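Periplasmic protein (Legionella pneumophila subsp. pneumophila, PDB 4FGQ) acts as a calcium-dependent periplasmic protease, LapG, probably a cysteine proteinase with a transglutaminase-like fold. Local coordinates at residues A[18-21]-A[22-26]. Residues are numbered along the deposited sequence; the frame is centred on the assembly and turned at random. Where two conformers were deposited one is given.
Sequences QSYQ and GDTRK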
ATOM      1  N   GLN A  18      20.869   7.270  -4.694  1.00 27.81           N
ATOM      2  CA  GLN A  18      22.318   7.453  -4.765  1.00 31.11           C
ATOM      3  C   GLN A  18      23.081   6.981  -3.525  1.00 35.23           C
ATOM      4  O   GLN A  18      24.305   6.850  -3.558  1.00 36.77           O
ATOM      5  CB  GLN A  18      22.669   8.904  -5.112  1.00 38.31           C
ATOM      6  CG  GLN A  18      22.325   9.269  -6.551  1.00 48.06           C
ATOM      7  CD  GLN A  18      22.662   8.151  -7.533  1.00 58.44           C
ATOM      8  OE1 GLN A  18      23.833   7.825  -7.750  1.00 60.45           O
ATOM      9  NE2 GLN A  18      21.629   7.548  -8.120  1.00 58.59           N
ATOM     10  N   SER A  19      22.362   6.711  -2.441  1.00 32.75           N
ATOM     11  CA  SER A  19      22.981   6.203  -1.224  0.52 31.82           C
ATOM     12  C   SER A  19      23.073   4.679  -1.238  1.00 29.45           C
ATOM     13  O   SER A  19      23.767   4.083  -0.420  1.00 35.59           O
ATOM     14  CB  SER A  19      22.198   6.668   0.005  0.52 31.38           C
ATOM     15  OG  SER A  19      22.166   8.080   0.065  0.52 34.32           O
ATOM     16  N   TYR A  20      22.349   4.052  -2.164  1.00 24.65           N
ATOM     17  CA  TYR A  20      22.385   2.593  -2.321  1.00 25.47           C
ATOM     18  C   TYR A  20      23.090   2.199  -3.624  1.00 25.70           C
ATOM     19  O   TYR A  20      23.492   3.065  -4.401  1.00 28.85           O
ATOM     20  CB  TYR A  20      20.963   2.014  -2.264  1.00 24.78           C
ATOM     21  CG  TYR A  20      20.294   2.246  -0.927  1.00 25.37           C
ATOM     22  CD1 TYR A  20      19.511   3.367  -0.708  1.00 27.94           C
ATOM     23  CD2 TYR A  20      20.462   1.352   0.120  1.00 29.57           C
ATOM     24  CE1 TYR A  20      18.907   3.591   0.515  1.00 30.29           C
ATOM     25  CE2 TYR A  20      19.861   1.568   1.350  1.00 30.73           C
ATOM     26  CZ  TYR A  20      19.087   2.688   1.539  1.00 32.74           C
ATOM     27  OH  TYR A  20      18.488   2.904   2.757  1.00 37.09           O
ATOM     28  N   GLN A  21      23.249   0.897  -3.861  1.00 25.13           N
ATOM     29  CA  GLN A  21      23.956   0.421  -5.050  1.00 27.44           C
ATOM     30  C   GLN A  21      23.212  -0.723  -5.717  1.00 26.10           C
ATOM     31  O   GLN A  21      22.219  -1.220  -5.182  1.00 20.86           O
ATOM     32  CB  GLN A  21      25.368  -0.047  -4.688  1.00 36.22           C
ATOM     33  CG  GLN A  21      26.247   1.016  -4.070  1.00 41.44           C
ATOM     34  CD  GLN A  21      26.081   1.115  -2.562  1.00 48.38           C
ATOM     35  OE1 GLN A  21      26.106   0.106  -1.855  1.00 52.70           O
ATOM     36  NE2 GLN A  21      25.910   2.337  -2.064  1.00 45.86           N
ATOM     37  N   GLY A  22      23.709  -1.139  -6.878  1.00 27.08           N
ATOM     38  CA  GLY A  22      23.190  -2.309  -7.558  1.00 31.19           C
ATOM     39  C   GLY A  22      21.696  -2.247  -7.791  1.00 29.47           C
ATOM     40  O   GLY A  22      21.163  -1.205  -8.187  1.00 25.02           O
ATOM     41  N   ASP A  23      21.015  -3.360  -7.541  1.00 20.21           N
ATOM     42  CA  ASP A  23      19.586  -3.439  -7.818  1.00 20.59           C
ATOM     43  C   ASP A  23      18.762  -2.576  -6.872  1.00 20.45           C
ATOM     44  O   ASP A  23      17.678  -2.115  -7.239  1.00 20.51           O
ATOM     45  CB  ASP A  23      19.103  -4.890  -7.787  1.00 24.12           C
ATOM     46  CG  ASP A  23      19.593  -5.689  -8.982  1.00 38.55           C
ATOM     47  OD1 ASP A  23      19.985  -5.067  -9.995  1.00 41.54           O
ATOM     48  OD2 ASP A  23      19.579  -6.937  -8.912  1.00 46.46           O
ATOM     49  N   THR A  24      19.271  -2.358  -5.662  1.00 18.54           N
ATOM     50  CA  THR A  24      18.542  -1.532  -4.700  1.00 17.25           C
ATOM     51  C   THR A  24      18.467  -0.100  -5.214  1.00 17.87           C
ATOM     52  O   THR A  24      17.402   0.514  -5.180  1.00 17.52           O
ATOM     53  CB  THR A  24      19.193  -1.557  -3.312  1.00 20.75           C
ATOM     54  OG1 THR A  24      19.280  -2.913  -2.858  1.00 21.73           O
ATOM     55  CG2 THR A  24      18.361  -0.744  -2.317  1.00 18.51           C
ATOM     56  N   ARG A  25      19.592   0.417  -5.701  1.00 17.55           N
ATOM     57  CA  ARG A  25      19.611   1.746  -6.304  1.00 19.23           C
ATOM     58  C   ARG A  25      18.621   1.808  -7.457  1.00 21.07           C
ATOM     59  O   ARG A  25      17.847   2.758  -7.566  1.00 19.04           O
ATOM     60  CB  ARG A  25      21.015   2.109  -6.798  1.00 20.37           C
ATOM     61  CG  ARG A  25      21.060   3.394  -7.626  1.00 24.30           C
ATOM     62  CD  ARG A  25      22.491   3.766  -8.010  1.00 29.61           C
ATOM     63  NE  ARG A  25      23.302   4.100  -6.838  1.00 37.17           N
ATOM     64  CZ  ARG A  25      24.578   4.478  -6.885  1.00 42.38           C
ATOM     65  NH1 ARG A  25      25.205   4.569  -8.050  1.00 40.14           N
ATOM     66  NH2 ARG A  25      25.233   4.759  -5.762  1.00 45.99           N
ATOM     67  N   LYS A  26      18.640   0.780  -8.306  1.00 18.24           N
ATOM     68  CA  LYS A  26      17.720   0.702  -9.438  1.00 18.64           C
ATOM     69  C   LYS A  26      16.257   0.698  -9.014  1.00 17.44           C
ATOM     70  O   LYS A  26      15.417   1.240  -9.722  1.00 16.58           O
ATOM     71  CB  LYS A  26      18.001  -0.530 -10.302  1.00 21.14           C
ATOM     72  CG  LYS A  26      19.283  -0.447 -11.110  1.00 25.22           C
ATOM     73  CD  LYS A  26      19.403  -1.634 -12.044  1.00 31.42           C
ATOM     74  CE  LYS A  26      20.506  -1.421 -13.057  1.00 38.06           C
ATOM     75  NZ  LYS A  26      21.699  -0.798 -12.434  1.00 48.40           N
TER
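Arg25 reaches back from the start of helix 22-38 to grip the carbonyl oxygen of Tyr20 in a helix-loop-helix connection, where a short loop joins helix 10-17 to the next helix. Arg25 NE lies 2.7 Å from Tyr20 O and Arg25 NH2 lies 2.8 Å from the same oxygen; both bonds are weak, because the shared acceptor sits between the two donors at the guanidinium edge and neither N-H points straight at it. With CG anti to the backbone N (chi1 171°) and a bend at chi3, the arginine chain turns its head across the loop. The one N-H of NE is shared between Tyr20 O and the carbonyl of Ala17, at the end of helix 10-17, which fits its poor angle to Tyr20, and one side chain thus ties that helix end to the loop. A much straighter bond runs through the backbone: Arg25 N gives its hydrogen to Gln21 O at 3.1 Å, with an N-H...O angle of 170°, an i to i+4 bond where the chain winds into helix 22-38. Gly22, between the bonded pair, takes a positive phi, which suits its lack of a side chain. Over one face of the guanidinium comes the Gln18 amide, its OE1 3.5 Å from Arg25 CZ and above the centre of the group; the two planes are tilted 47° apart, so this is an inclined cover and not a flat stack. Farther out, the packing turns apolar where Thr24 leans on Tyr20, whose ring also meets that of Phe28 one turn further along the helix. The contact lies at the protein surface, with the tyrosine side chain about 12 Å from that of Tyr71, a calcium-binding residue of this protein, though no calcium is bound to it in this model. Thr24 meets the tyrosine through its methyl, CG2 lying 3.8 Å from Tyr20 CB.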